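Local coordinates for protein FimX (Pseudomonas aeruginosa PAO1, PDB 3HVA), which acts as a c-di-GMP receptor with a GGDEF-EAL domain pair, of which this chain is the GGDEF domain, at residues T46-H51 with L135-A140; A60-S65 with N127-Q132; L30-V35 with A147-V152. All coordinates share one frame; numbering follows the deposited sequence.

Interaction 1 of 3, residues T46-H51 with L135-A140; sequences TLAYIH and LSIGVA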
# COMPACT_ATOMS: atom_id res chain seq x y z
N THR A 46 0.47 9.23 -7.80
CA THR A 46 0.83 9.13 -6.40
C THR A 46 1.21 7.71 -6.03
O THR A 46 0.53 6.75 -6.39
CB THR A 46 -0.31 9.60 -5.48
OG1 THR A 46 -0.45 11.02 -5.58
CG2 THR A 46 -0.01 9.23 -4.04
N LEU A 47 2.31 7.58 -5.30
CA LEU A 47 2.73 6.28 -4.79
C LEU A 47 2.44 6.17 -3.30
O LEU A 47 2.92 6.98 -2.50
CB LEU A 47 4.22 6.07 -5.04
CG LEU A 47 4.82 4.86 -4.32
CD1 LEU A 47 4.33 3.55 -4.94
CD2 LEU A 47 6.34 4.92 -4.32
N ALA A 48 1.65 5.17 -2.94
CA ALA A 48 1.38 4.88 -1.54
C ALA A 48 2.18 3.66 -1.12
O ALA A 48 2.14 2.62 -1.78
CB ALA A 48 -0.11 4.66 -1.32
N TYR A 49 2.92 3.80 -0.02
CA TYR A 49 3.72 2.71 0.52
C TYR A 49 3.09 2.29 1.84
O TYR A 49 3.16 3.02 2.83
CB TYR A 49 5.16 3.20 0.73
CG TYR A 49 6.19 2.11 0.89
CD1 TYR A 49 7.00 1.73 -0.18
CD2 TYR A 49 6.38 1.48 2.11
CE1 TYR A 49 7.96 0.75 -0.03
CE2 TYR A 49 7.33 0.49 2.27
CZ TYR A 49 8.12 0.13 1.19
OH TYR A 49 9.07 -0.85 1.34
N ILE A 50 2.45 1.12 1.85
CA ILE A 50 1.61 0.73 2.98
C ILE A 50 2.21 -0.36 3.87
O ILE A 50 2.47 -1.47 3.41
CB ILE A 50 0.21 0.28 2.51
CG1 ILE A 50 -0.36 1.29 1.51
CG2 ILE A 50 -0.72 0.11 3.70
CD1 ILE A 50 -1.65 0.84 0.86
N HIS A 51 2.43 -0.02 5.14
CA HIS A 51 2.83 -0.99 6.14
C HIS A 51 1.60 -1.54 6.85
O HIS A 51 0.69 -0.78 7.18
CB HIS A 51 3.72 -0.34 7.20
CG HIS A 51 5.13 -0.10 6.76
ND1 HIS A 51 5.93 -1.09 6.25
CD2 HIS A 51 5.89 1.02 6.80
CE1 HIS A 51 7.12 -0.59 5.96
NE2 HIS A 51 7.12 0.69 6.29
N LEU A 135 -2.78 0.78 9.78
CA LEU A 135 -1.78 0.86 8.72
C LEU A 135 -0.90 2.08 8.88
O LEU A 135 -1.29 3.08 9.49
CB LEU A 135 -2.47 0.90 7.35
CG LEU A 135 -3.55 -0.14 7.10
CD1 LEU A 135 -4.17 0.07 5.73
CD2 LEU A 135 -2.97 -1.54 7.21
N SER A 136 0.31 2.00 8.34
CA SER A 136 1.20 3.15 8.25
C SER A 136 1.47 3.43 6.77
O SER A 136 2.07 2.61 6.08
CB SER A 136 2.51 2.90 8.99
OG SER A 136 2.31 2.97 10.39
N ILE A 137 1.01 4.58 6.30
CA ILE A 137 1.07 4.89 4.88
C ILE A 137 2.06 6.00 4.55
O ILE A 137 1.92 7.13 5.01
CB ILE A 137 -0.31 5.28 4.33
CG1 ILE A 137 -1.32 4.16 4.60
CG2 ILE A 137 -0.23 5.58 2.84
CD1 ILE A 137 -2.71 4.45 4.09
N GLY A 138 3.07 5.65 3.75
CA GLY A 138 4.00 6.62 3.23
C GLY A 138 3.59 7.01 1.82
O GLY A 138 3.39 6.15 0.97
N VAL A 139 3.45 8.31 1.59
CA VAL A 139 2.95 8.81 0.31
C VAL A 139 3.99 9.67 -0.40
O VAL A 139 4.63 10.53 0.22
CB VAL A 139 1.66 9.62 0.50
CG1 VAL A 139 0.98 9.88 -0.84
CG2 VAL A 139 0.71 8.89 1.44
N ALA A 140 4.16 9.45 -1.70
CA ALA A 140 5.11 10.23 -2.49
C ALA A 140 4.60 10.49 -3.91
O ALA A 140 4.12 9.57 -4.58
CB ALA A 140 6.47 9.54 -2.53

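Interaction 2 of 3, residues A60-S65 with N127-Q132; sequences ADHGLS and NGRSAQ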
# COMPACT_ATOMS: atom_id res chain seq x y z
N ALA A 60 3.15 -13.78 15.09
CA ALA A 60 3.48 -14.56 16.28
C ALA A 60 2.24 -15.21 16.87
O ALA A 60 2.27 -16.38 17.28
CB ALA A 60 4.15 -13.67 17.31
N ASP A 61 1.15 -14.45 16.93
CA ASP A 61 -0.08 -14.92 17.55
C ASP A 61 -0.94 -15.77 16.62
O ASP A 61 -1.65 -16.68 17.07
CB ASP A 61 -0.89 -13.72 18.05
CG ASP A 61 -0.19 -12.94 19.14
OD1 ASP A 61 0.82 -13.45 19.68
OD2 ASP A 61 -0.64 -11.82 19.46
N HIS A 62 -0.88 -15.49 15.33
CA HIS A 62 -1.78 -16.12 14.37
C HIS A 62 -1.08 -17.09 13.41
O HIS A 62 -1.74 -17.93 12.79
CB HIS A 62 -2.56 -15.06 13.59
CG HIS A 62 -3.38 -14.15 14.45
ND1 HIS A 62 -4.59 -14.54 14.99
CD2 HIS A 62 -3.17 -12.88 14.86
CE1 HIS A 62 -5.08 -13.54 15.70
NE2 HIS A 62 -4.24 -12.52 15.64
N GLY A 63 0.23 -16.98 13.29
CA GLY A 63 0.98 -17.88 12.42
C GLY A 63 0.69 -17.69 10.95
O GLY A 63 -0.04 -16.76 10.57
N LEU A 64 1.24 -18.57 10.11
CA LEU A 64 1.11 -18.45 8.66
C LEU A 64 -0.35 -18.43 8.20
O LEU A 64 -0.75 -17.60 7.38
CB LEU A 64 1.86 -19.57 7.96
CG LEU A 64 3.34 -19.72 8.26
CD1 LEU A 64 4.00 -20.69 7.30
CD2 LEU A 64 4.04 -18.38 8.19
N SER A 65 -1.14 -19.36 8.73
CA SER A 65 -2.54 -19.45 8.37
C SER A 65 -3.30 -18.18 8.74
O SER A 65 -4.08 -17.66 7.94
CB SER A 65 -3.17 -20.65 9.08
OG SER A 65 -4.55 -20.76 8.76
N ASN A 127 -9.32 -17.71 11.55
CA ASN A 127 -9.46 -19.05 12.10
C ASN A 127 -10.16 -19.02 13.46
O ASN A 127 -9.58 -19.38 14.48
CB ASN A 127 -8.10 -19.73 12.24
CG ASN A 127 -7.44 -19.98 10.90
OD1 ASN A 127 -8.10 -20.34 9.93
ND2 ASN A 127 -6.12 -19.80 10.84
N GLY A 128 -11.41 -18.56 13.45
CA GLY A 128 -12.17 -18.43 14.68
C GLY A 128 -11.74 -17.20 15.47
O GLY A 128 -12.58 -16.43 15.94
N ARG A 129 -10.43 -17.02 15.61
CA ARG A 129 -9.89 -15.93 16.40
C ARG A 129 -10.20 -14.56 15.79
O ARG A 129 -10.51 -14.46 14.61
CB ARG A 129 -8.38 -16.09 16.60
CG ARG A 129 -7.94 -17.50 16.97
CD ARG A 129 -7.02 -17.48 18.18
NE ARG A 129 -6.52 -16.13 18.44
CZ ARG A 129 -5.25 -15.76 18.29
NH1 ARG A 129 -4.34 -16.63 17.88
NH2 ARG A 129 -4.90 -14.51 18.56
N SER A 130 -10.09 -13.52 16.61
CA SER A 130 -10.44 -12.17 16.18
C SER A 130 -9.27 -11.21 16.39
O SER A 130 -8.56 -11.30 17.39
CB SER A 130 -11.66 -11.68 16.97
OG SER A 130 -12.43 -10.76 16.22
N ALA A 131 -9.07 -10.30 15.44
CA ALA A 131 -7.95 -9.36 15.52
C ALA A 131 -8.25 -7.99 14.92
O ALA A 131 -9.21 -7.81 14.18
CB ALA A 131 -6.70 -9.96 14.88
N GLN A 132 -7.39 -7.03 15.25
CA GLN A 132 -7.53 -5.64 14.82
C GLN A 132 -6.18 -5.17 14.28
O GLN A 132 -5.14 -5.72 14.64
CB GLN A 132 -7.99 -4.78 16.00
CG GLN A 132 -8.10 -3.29 15.73
CD GLN A 132 -6.89 -2.51 16.20
OE1 GLN A 132 -6.90 -1.28 16.22
NE2 GLN A 132 -5.84 -3.22 16.60
O HOH W 1 -4.60 -18.72 13.06

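Interaction 3 of 3, residues L30-V35 with A147-V152; sequences LMDAAV and AKAQDV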
# COMPACT_ATOMS: atom_id res chain seq x y z
N LEU A 30 4.78 -1.12 -13.69
CA LEU A 30 3.77 -0.07 -13.65
C LEU A 30 4.38 1.23 -13.11
O LEU A 30 4.07 2.32 -13.58
CB LEU A 30 2.58 -0.49 -12.79
CG LEU A 30 1.42 -1.21 -13.49
CD1 LEU A 30 1.92 -2.30 -14.41
CD2 LEU A 30 0.43 -1.77 -12.48
N MET A 31 5.26 1.10 -12.12
CA MET A 31 5.97 2.25 -11.57
C MET A 31 6.84 2.93 -12.63
O MET A 31 6.72 4.13 -12.85
CB MET A 31 6.83 1.84 -10.37
CG MET A 31 6.11 1.98 -9.04
SD MET A 31 5.53 3.67 -8.77
CE MET A 31 7.07 4.55 -8.55
N ASP A 32 7.71 2.16 -13.27
CA ASP A 32 8.57 2.69 -14.32
C ASP A 32 7.78 3.47 -15.37
O ASP A 32 8.21 4.52 -15.82
CB ASP A 32 9.37 1.58 -14.98
CG ASP A 32 10.78 1.47 -14.45
OD1 ASP A 32 11.27 2.45 -13.84
OD2 ASP A 32 11.41 0.41 -14.64
N ALA A 33 6.62 2.93 -15.74
CA ALA A 33 5.80 3.56 -16.78
C ALA A 33 5.15 4.85 -16.29
O ALA A 33 5.02 5.81 -17.05
CB ALA A 33 4.75 2.58 -17.28
N ALA A 34 4.74 4.87 -15.03
CA ALA A 34 4.05 6.03 -14.47
C ALA A 34 4.99 7.21 -14.28
O ALA A 34 4.56 8.36 -14.31
CB ALA A 34 3.38 5.66 -13.15
N VAL A 35 6.27 6.92 -14.08
CA VAL A 35 7.28 7.96 -13.94
C VAL A 35 7.59 8.58 -15.29
O VAL A 35 7.71 9.80 -15.42
CB VAL A 35 8.58 7.40 -13.34
CG1 VAL A 35 9.65 8.49 -13.30
CG2 VAL A 35 8.33 6.83 -11.95
N ALA A 147 13.44 12.76 -10.77
CA ALA A 147 14.78 12.60 -11.33
C ALA A 147 15.14 11.14 -11.56
O ALA A 147 15.96 10.81 -12.41
CB ALA A 147 15.81 13.24 -10.41
N LYS A 148 14.54 10.27 -10.75
CA LYS A 148 14.73 8.83 -10.86
C LYS A 148 13.52 8.14 -10.25
O LYS A 148 13.08 8.50 -9.17
CB LYS A 148 16.01 8.41 -10.13
CG LYS A 148 17.25 8.46 -11.00
CD LYS A 148 18.49 8.81 -10.19
CE LYS A 148 19.74 8.43 -10.96
NZ LYS A 148 19.71 6.98 -11.30
N ALA A 149 13.00 7.14 -10.96
CA ALA A 149 11.86 6.38 -10.47
C ALA A 149 12.14 5.81 -9.08
O ALA A 149 11.24 5.63 -8.27
CB ALA A 149 11.52 5.26 -11.43
N GLN A 150 13.41 5.52 -8.83
CA GLN A 150 13.83 4.94 -7.56
C GLN A 150 13.73 5.94 -6.41
O GLN A 150 13.53 5.56 -5.26
CB GLN A 150 15.25 4.39 -7.66
CG GLN A 150 15.69 3.67 -6.40
CD GLN A 150 14.66 2.68 -5.89
OE1 GLN A 150 14.11 1.89 -6.67
NE2 GLN A 150 14.38 2.72 -4.60
N ASP A 151 13.90 7.22 -6.74
CA ASP A 151 13.78 8.29 -5.75
C ASP A 151 12.37 8.34 -5.18
O ASP A 151 12.17 8.61 -4.00
CB ASP A 151 14.12 9.64 -6.39
CG ASP A 151 15.53 9.68 -6.96
OD1 ASP A 151 15.84 10.62 -7.73
OD2 ASP A 151 16.33 8.77 -6.64
N VAL A 152 11.39 8.07 -6.04
CA VAL A 152 9.99 8.08 -5.63
C VAL A 152 9.72 6.94 -4.66
O VAL A 152 9.14 7.15 -3.59
CB VAL A 152 9.06 7.93 -6.84
CG1 VAL A 152 7.64 8.34 -6.47
CG2 VAL A 152 9.57 8.78 -7.99

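Interaction 1 of 3, residues T46-H51 with L135-A140
Leu47 with Ala140, Tyr49 with Gly138 and His51 with Ser136 form three hydrogen-bonded pairs of an antiparallel sheet, each closed by two main-chain bonds. Leu47 N reaches Ala140 O at 2.8 Å and Ala140 N returns to Leu47 O at 2.9 Å; at the other end the bond from His51 N to Ser136 O is nearly straight (174°). The non-hydrogen-bonded pairs, Ala48 with Val139 and Ile50 with Ile137, alternate with these and bring weaker CA-H...O contacts, such as Val139 CA to Leu47 O at 3.4 Å.

Apolar contacts join the side chains on the face of Ala48, Ile50, Ile137 and Val139. Ile50 turns CG2 anti to its own N, leaving that methyl 4.0 Å from Leu135 CD1 and 4.2 Å from Ile137 CG1. Thr46 CG2 meets Val139 CG1 at 3.4 Å, a tight carbon pair, while Thr46 OG1 bonds to Lys103 O. On the other face, His51 and Ser136 touch through their CB atoms (3.9 Å); the polar ends go elsewhere, His51 NE2 to Asp161 and Ser136 OG to Asn53.

The pairing joins two inner strands of the mixed sheet at the core of the GGDEF domain, flanked by strands 95-101 and 170-172. Helix 105-120 covers the Ile137 and Val139 face, and helix 149-164 packs on Leu47, Tyr49 and His51.

Interaction 2 of 3, residues A60-S65 with N127-Q132
A small beta hairpin, strands 124-126 and 129-131, leans on a kinked helix here: Asn127 at its turn and Arg129 and Ala131 on its second strand meet Asp61, His62 and Ser65. Asn127 and Gly128, both with positive phi, make the turn.

The kink supplies part of the chemistry. Around Gly63, the N atoms of Leu64 and Ser65 lack bonds to the preceding helical turn, so Asp61 O does not receive Ser65 N, its usual helical partner. Arg129 NH1 donates to it instead, at 2.8 Å. The acceptor lies in the guanidinium plane, whereas the donor stands well above the carbonyl plane, about 50° out of it, and the bond is bent. Arg129 is folded at chi2 and at chi3 (-15°), which brings its guanidinium alongside His62. CE1 of His62 sits over one guanidinium face, toward its rim, 3.4 Å from Arg129 CZ, with the two planes tilted by 19°. Ala131 CB lies against the same ring, 3.6 Å from His62 NE2. The Asp61 carboxylate stays apart, its OD2 5.1 Å from Arg129 NH2, yet may still favour the cation electrostatically.

Asn127 ND2 serves two acceptors. It donates to Ser65 OG at 2.8 Å, nearly in the amide plane, and to a water at 2.9 Å that in turn donates to His62 O, bridging turn and helix.

This surface contact joins the hairpin to helix 55-82: Asn127 also touches Leu69 of that helix, and His62 and Ala131 both rest on Leu126 of strand 124-126.

Interaction 3 of 3, residues L30-V35 with A147-V152
Val35 and Ala149 bring the backbones nearest, their CA atoms 6.0 Å apart, where helix 24-41 passes the first turn of helix 149-164, just after the N-cap position at Lys148. Ala149 is the small residue on which the contact centres. Its CB meets Val35 CG2 at 3.6 Å; with chi1 at 176°, Val35 holds CG1 anti to its N and CG2 anti to its carbonyl carbon, and both methyls come close to Ala149. A turn earlier, Asp32 brings OD1 to 3.7 Å from the same Ala149 CB, an approach of oxygen to methyl. Met31 contributes its terminal methyl: its chain is bent at chi2 and chi3 (-58° and -69°), placing CE 4.3 Å from Val152 CB and equally far from Ala149 O.

Leu142 of strand 135-142 and the loop residue Thr146 lie against both Val35 and Val152, so both helices pack on the same two residues.

The segments are joined by shape and dispersion, without hydrogen bonds or salt bridges between them, the closest apolar approach being the alanine methyl against valine, with Met31 CE on Val152 as a looser second touch. The Asp32 carboxylate near the amino-terminal turn of helix 149-164 may also be favoured by that helix end, an effect that should be modest at this distance.

Overall arrangement
The three contacts follow a concentric order in the chain: 30-35, 46-51 and 60-65 come first, then 127-132, 135-140 and 147-152 pair with them in reverse. The centre of interaction 1 lies about 5 Å from that of the chain, on two adjacent inner strands of the GGDEF-domain sheet. The centres of interactions 1 and 3 are about 15 Å apart, and the two touch directly, Leu47 and Ala140 packing on Val152 and Leu47 on Met31. Interaction 2 lies, centre to centre, about 24 Å from interaction 1, linked through the chain alone, and about 36 Å from interaction 3, on the opposite side of the chain's centre. A sheet core thus connects a helix pair at one end with a hairpin at the other.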